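Local coordinates for putative dehydratase (Mesorhizobium loti, PDB 2POZ), which is of unknown function but belongs to the mandelate racemase/muconate lactonizing enzyme group of the enolase superfamily and may be a dehydratase, at the interface of chains A and B and the interface of chains A and C. Numbering follows the deposited sequence. Chains: chain A/B/C, Putative dehydratase.

Contact 1: the interface of chains A and B. Residues chain A 211, 213-214, 217; chain B 228, 252, 275-276, 303.
The guanidinium of B:Arg303 enters an acidic notch made by A:Asp213 and A:Glu214 on helix 212-222, a surface helix of the barrel domain typical of the enolase superfamily. Salt bridges form the polar core of the patch. NH2 of B:Arg303 is shared by two carboxylates, lying 2.7 Å from A:Asp213 OD2 and 2.6 Å from A:Glu214 OE2. It reaches the aspartate oxygen from above the carboxylate plane, while the glutamate offers its anti lone pair. With chi1 at 48°, CG of B:Arg303 sits between its backbone N and carbonyl carbon, and the chain then runs extended to NE, passing A:Thr211 at about a right angle. On chain A itself, A:Arg217 NH1 pairs with A:Glu214 OE2 at 2.7 Å, so this one oxygen serves an arginine from each subunit.

Hydrogen bonds fix the aspartate. A:Asp213 OD1 accepts from A:Thr211 OG1 at 2.7 Å. The same oxygen also accepts from the backbone N of A:Glu214, and the pair of bonds should restrain rotation of the carboxylate and present OD2 to chain B.

Apolar packing fills in around the charges. A:Glu214 CG lies over the rim of one guanidinium face of B:Arg303, and A:Asp213 CB meets B:Pro252 CB at 3.7 Å.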
# COMPACT_ATOMS: atom_id res chain seq x y z
N THR A 211 -10.59 -3.75 24.03
CA THR A 211 -9.40 -3.75 23.19
C THR A 211 -9.80 -4.59 21.98
O THR A 211 -10.76 -5.36 22.03
CB THR A 211 -8.18 -4.36 23.91
OG1 THR A 211 -8.55 -5.55 24.61
CG2 THR A 211 -7.60 -3.36 24.90
N ASP A 213 -8.65 -7.33 20.38
CA ASP A 213 -8.77 -8.77 20.54
C ASP A 213 -10.07 -9.22 21.22
O ASP A 213 -10.81 -10.05 20.68
CB ASP A 213 -7.54 -9.32 21.29
CG ASP A 213 -7.31 -8.63 22.65
OD1 ASP A 213 -7.83 -7.52 22.88
OD2 ASP A 213 -6.57 -9.21 23.48
N GLU A 214 -10.37 -8.66 22.39
CA GLU A 214 -11.57 -9.04 23.11
C GLU A 214 -12.85 -8.61 22.39
O GLU A 214 -13.87 -9.28 22.49
CB GLU A 214 -11.55 -8.48 24.53
CG GLU A 214 -10.52 -9.13 25.45
CD GLU A 214 -10.65 -10.65 25.49
OE1 GLU A 214 -11.79 -11.17 25.58
OE2 GLU A 214 -9.61 -11.33 25.44
N ARG A 217 -13.46 -11.14 19.72
CA ARG A 217 -13.95 -12.34 20.40
C ARG A 217 -15.43 -12.21 20.74
O ARG A 217 -16.21 -13.13 20.48
CB ARG A 217 -13.13 -12.59 21.67
CG ARG A 217 -13.65 -13.72 22.55
CD ARG A 217 -12.67 -13.99 23.68
NE ARG A 217 -11.60 -14.89 23.26
CZ ARG A 217 -10.32 -14.77 23.61
NH1 ARG A 217 -9.92 -13.77 24.39
NH2 ARG A 217 -9.44 -15.66 23.18
N CYS B 228 -6.86 -17.98 25.84
CA CYS B 228 -6.90 -16.55 26.13
C CYS B 228 -6.03 -15.87 25.07
O CYS B 228 -6.44 -14.92 24.42
CB CYS B 228 -6.36 -16.27 27.53
SG CYS B 228 -6.61 -14.57 28.12
N PRO B 252 -6.08 -14.57 20.05
CA PRO B 252 -5.47 -13.25 20.20
C PRO B 252 -3.97 -13.50 20.41
O PRO B 252 -3.59 -14.45 21.10
CB PRO B 252 -6.13 -12.70 21.46
CG PRO B 252 -7.44 -13.41 21.51
CD PRO B 252 -7.07 -14.81 21.12
N GLY B 275 -2.94 -8.01 20.09
CA GLY B 275 -3.89 -7.31 20.94
C GLY B 275 -3.26 -7.06 22.30
O GLY B 275 -3.76 -6.25 23.08
N ILE B 276 -2.16 -7.75 22.56
CA ILE B 276 -1.46 -7.66 23.84
C ILE B 276 0.05 -7.55 23.69
O ILE B 276 0.65 -8.26 22.88
CB ILE B 276 -1.74 -8.92 24.69
CG1 ILE B 276 -3.25 -9.17 24.76
CG2 ILE B 276 -1.14 -8.76 26.09
CD1 ILE B 276 -3.61 -10.56 25.28
N ARG B 303 -3.70 -3.85 25.16
CA ARG B 303 -3.56 -3.92 26.60
C ARG B 303 -2.18 -4.50 26.90
O ARG B 303 -1.49 -4.99 26.01
CB ARG B 303 -4.67 -4.76 27.22
CG ARG B 303 -4.89 -6.09 26.54
CD ARG B 303 -6.16 -6.76 27.03
NE ARG B 303 -6.43 -7.96 26.25
CZ ARG B 303 -7.18 -8.97 26.67
NH1 ARG B 303 -7.75 -8.93 27.87
NH2 ARG B 303 -7.36 -10.02 25.88

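Contact 2: the interface of chains A and C. Residues chain A 76, 82-85, 90, 260-261; chain C 237.
C:Phe237 holds its ring at chi1 -115°, away from a staggered position, and thereby brings it against the 82-85 loop of chain A. On the receiving side, A:Tyr76 has CG anti to the backbone N (chi1 -175°), which carries its phenol from helix 68-78 to the rim of the incoming ring. The site is a socket in one enolase-superfamily subunit for an aromatic plug from its two-fold mate, built from both the N-terminal domain and the barrel domain. One face of the ring lies on backbone: A:Asn84 CA sits over its centre, 3.4 Å from the centroid, in a CH-pi contact. The amide of A:Asn84 stands nearly upright to the ring, its plane turned by 82°, with OD1 near CD2. At the edge, A:Tyr76 OH lies in the ring plane, 3.3 Å from CD1 of C:Phe237. Further in, the side chains of A:Phe90 and C:Phe237 pass in opposite directions, their rims meeting CE1 to CE1 at 3.8 Å. Were C:Phe237 replaced by an alanine, A:Asn84 CA would probably lose the face it lies on, and a gap would open beside the rim of A:Phe90 and the hydroxyl of A:Tyr76. A:Thr261 works twice: its CG2 lies over the centre of the A:Phe90 ring and is likely to hold that ring in place. The hydroxyl OG1 of the same threonine lies 3.6 Å from C:Phe237 CZ while donating a 2.6 Å hydrogen bond to A:Tyr260 O.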
# COMPACT_ATOMS: atom_id res chain seq x y z
N TYR A 76 -16.58 28.27 9.79
CA TYR A 76 -15.54 27.26 9.63
C TYR A 76 -14.18 27.94 9.51
O TYR A 76 -13.24 27.60 10.22
CB TYR A 76 -15.77 26.44 8.36
CG TYR A 76 -14.77 25.32 8.23
CD1 TYR A 76 -15.00 24.08 8.85
CD2 TYR A 76 -13.55 25.51 7.59
CE1 TYR A 76 -14.05 23.07 8.83
CE2 TYR A 76 -12.57 24.50 7.57
CZ TYR A 76 -12.83 23.29 8.20
OH TYR A 76 -11.87 22.29 8.21
N ALA A 82 -12.56 25.16 14.32
CA ALA A 82 -13.34 24.34 13.42
C ALA A 82 -12.46 23.43 12.55
O ALA A 82 -12.87 22.34 12.17
CB ALA A 82 -14.21 25.21 12.53
N LYS A 83 -11.25 23.89 12.21
CA LYS A 83 -10.35 23.10 11.37
C LYS A 83 -9.88 21.90 12.19
O LYS A 83 -9.18 22.06 13.18
CB LYS A 83 -9.18 23.97 10.89
CG LYS A 83 -9.63 25.16 10.03
CD LYS A 83 -8.43 25.92 9.42
CE LYS A 83 -8.90 27.05 8.49
NZ LYS A 83 -7.79 27.82 7.87
N ASN A 84 -10.31 20.72 11.76
CA ASN A 84 -10.05 19.45 12.44
C ASN A 84 -10.80 19.53 13.77
O ASN A 84 -10.40 18.91 14.76
CB ASN A 84 -8.56 19.21 12.71
CG ASN A 84 -8.30 17.80 13.27
OD1 ASN A 84 -8.88 16.83 12.80
ND2 ASN A 84 -7.43 17.70 14.27
N GLY A 85 -11.89 20.30 13.77
CA GLY A 85 -12.69 20.51 14.96
C GLY A 85 -13.53 19.32 15.42
O GLY A 85 -13.79 18.38 14.65
N PHE A 90 -18.61 21.88 16.23
CA PHE A 90 -19.56 21.52 15.20
C PHE A 90 -21.01 21.39 15.63
O PHE A 90 -21.91 21.56 14.81
CB PHE A 90 -19.07 20.30 14.42
CG PHE A 90 -17.99 20.64 13.44
CD1 PHE A 90 -16.70 20.16 13.60
CD2 PHE A 90 -18.24 21.55 12.42
CE1 PHE A 90 -15.66 20.60 12.76
CE2 PHE A 90 -17.21 22.00 11.58
CZ PHE A 90 -15.92 21.52 11.76
N TYR A 260 -17.32 13.87 12.62
CA TYR A 260 -17.88 15.16 12.23
C TYR A 260 -17.47 15.73 10.88
O TYR A 260 -16.30 15.74 10.52
CB TYR A 260 -17.56 16.17 13.34
CG TYR A 260 -17.69 15.56 14.73
CD1 TYR A 260 -16.57 15.10 15.43
CD2 TYR A 260 -18.95 15.38 15.32
CE1 TYR A 260 -16.70 14.46 16.67
CE2 TYR A 260 -19.09 14.74 16.55
CZ TYR A 260 -17.96 14.29 17.22
OH TYR A 260 -18.11 13.67 18.44
N THR A 261 -18.48 16.24 10.16
CA THR A 261 -18.35 16.84 8.82
C THR A 261 -17.89 15.87 7.74
O THR A 261 -17.48 14.75 8.02
CB THR A 261 -17.39 18.06 8.78
OG1 THR A 261 -16.02 17.61 8.77
CG2 THR A 261 -17.61 18.98 9.98
N PHE C 237 -7.58 19.03 9.00
CA PHE C 237 -8.53 17.94 8.76
C PHE C 237 -8.04 17.00 7.65
O PHE C 237 -8.33 15.81 7.66
CB PHE C 237 -9.89 18.51 8.34
CG PHE C 237 -11.01 18.26 9.32
CD1 PHE C 237 -11.91 19.28 9.62
CD2 PHE C 237 -11.20 17.00 9.89
CE1 PHE C 237 -13.00 19.05 10.48
CE2 PHE C 237 -12.28 16.75 10.74
CZ PHE C 237 -13.19 17.78 11.04

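Contact 3: the interface of chains A and C. Residues chain A 237; chain C 76, 82, 85, 90, 260-261, 263-264.
C:Thr261 OG1, which meets the far end of the A:Phe237 ring, donates a 2.6 Å hydrogen bond to C:Tyr260 O and weakly accepts from the backbone N of C:Phe263. Thus engaged, the hydroxyl is held at the start of helix 261-269 and presented to CZ of A:Phe237. This is the reciprocal socket of the two-fold interface, where that helix closes the other face of the ring. C:Phe263 supplies the wall: its CB lies over one face of the A:Phe237 ring, 3.5 Å from the centroid and displaced toward the rim. Because chi1 of C:Phe263 is -48°, CG stands anti to the carbonyl carbon, which directs its ring toward the CD1 rim of A:Phe237. The two rings meet edge to face, their planes 64° apart, with CD1 of C:Phe263 3.6 Å from CD1 of A:Phe237. The next residue, C:Gly264, continues the wall, its CA packing against CE2, where the lack of a side chain probably lets the main chain approach. A polar bridge ties the backbones together beside this apolar plug: water 1 stands 2.7 Å from C:Phe263 O and 2.9 Å from A:Phe237 O.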
# COMPACT_ATOMS: atom_id res chain seq x y z
N PHE A 237 -11.58 7.16 17.93
CA PHE A 237 -10.25 7.73 17.67
C PHE A 237 -9.36 6.78 16.86
O PHE A 237 -8.46 7.23 16.15
CB PHE A 237 -9.53 8.03 18.99
CG PHE A 237 -9.23 9.48 19.22
CD1 PHE A 237 -9.46 10.05 20.47
CD2 PHE A 237 -8.69 10.28 18.21
CE1 PHE A 237 -9.18 11.39 20.71
CE2 PHE A 237 -8.40 11.62 18.44
CZ PHE A 237 -8.65 12.18 19.70
N TYR C 76 -12.01 10.83 30.17
CA TYR C 76 -11.97 10.35 28.79
C TYR C 76 -13.07 9.31 28.56
O TYR C 76 -13.85 9.42 27.60
CB TYR C 76 -10.60 9.71 28.49
CG TYR C 76 -10.47 9.25 27.06
CD1 TYR C 76 -10.00 10.13 26.07
CD2 TYR C 76 -10.89 7.98 26.67
CE1 TYR C 76 -9.97 9.75 24.73
CE2 TYR C 76 -10.87 7.60 25.33
CZ TYR C 76 -10.41 8.49 24.37
OH TYR C 76 -10.43 8.13 23.04
N ALA C 82 -15.17 12.79 24.57
CA ALA C 82 -13.72 12.75 24.49
C ALA C 82 -13.23 11.72 23.46
O ALA C 82 -12.14 11.87 22.91
CB ALA C 82 -13.13 12.43 25.86
N GLY C 85 -12.48 13.11 20.41
CA GLY C 85 -12.80 14.48 20.81
C GLY C 85 -11.93 15.58 20.25
O GLY C 85 -10.81 15.34 19.79
N PHE C 90 -10.83 18.50 25.12
CA PHE C 90 -9.48 18.31 25.61
C PHE C 90 -8.83 19.54 26.23
O PHE C 90 -7.92 19.42 27.04
CB PHE C 90 -8.61 17.66 24.53
CG PHE C 90 -8.93 16.19 24.34
CD1 PHE C 90 -9.53 15.73 23.17
CD2 PHE C 90 -8.71 15.29 25.38
CE1 PHE C 90 -9.91 14.38 23.04
CE2 PHE C 90 -9.08 13.94 25.27
CZ PHE C 90 -9.68 13.49 24.10
N TYR C 260 -5.04 16.71 18.73
CA TYR C 260 -5.20 16.43 20.16
C TYR C 260 -4.94 15.00 20.62
O TYR C 260 -5.42 14.04 20.00
CB TYR C 260 -6.61 16.86 20.58
CG TYR C 260 -7.03 18.16 19.92
CD1 TYR C 260 -7.77 18.16 18.73
CD2 TYR C 260 -6.60 19.39 20.42
CE1 TYR C 260 -8.06 19.34 18.05
CE2 TYR C 260 -6.88 20.59 19.75
CZ TYR C 260 -7.61 20.56 18.57
OH TYR C 260 -7.84 21.73 17.89
N THR C 261 -4.21 14.88 21.73
CA THR C 261 -3.83 13.61 22.36
C THR C 261 -2.99 12.68 21.50
O THR C 261 -2.82 12.89 20.29
CB THR C 261 -5.07 12.79 22.87
OG1 THR C 261 -5.73 12.17 21.76
CG2 THR C 261 -6.06 13.69 23.60
N PHE C 263 -3.73 9.90 20.51
CA PHE C 263 -4.61 9.32 19.51
C PHE C 263 -4.72 10.20 18.26
O PHE C 263 -4.79 9.69 17.15
CB PHE C 263 -5.98 9.08 20.15
CG PHE C 263 -5.89 8.38 21.48
CD1 PHE C 263 -6.78 8.65 22.50
CD2 PHE C 263 -4.85 7.47 21.73
CE1 PHE C 263 -6.65 8.05 23.75
CE2 PHE C 263 -4.71 6.86 22.97
CZ PHE C 263 -5.61 7.15 23.98
N GLY C 264 -4.73 11.51 18.45
CA GLY C 264 -4.79 12.40 17.31
C GLY C 264 -3.43 12.44 16.63
O GLY C 264 -3.34 12.37 15.41
O HOH W 1 -5.61 7.35 16.14

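Contacts 2 and 3 are twins across the A-C two-fold, their C-alpha centres about 14 Å apart. Each shows part of one exchange, in which residue 237 of either chain enters its mate between helices 68-78, 87-108 and 261-269. The backbone at residue 84 and the CB of residue 263 lie on opposite faces of the plug, clamping its ring. The C-alpha centre of contact 1 lies about 33 Å from that of contact 2 and about 22 Å from that of contact 3. Its salt bridges join A to B without an exact two-fold. One subunit thus uses two different surfaces, consistent with the octamer.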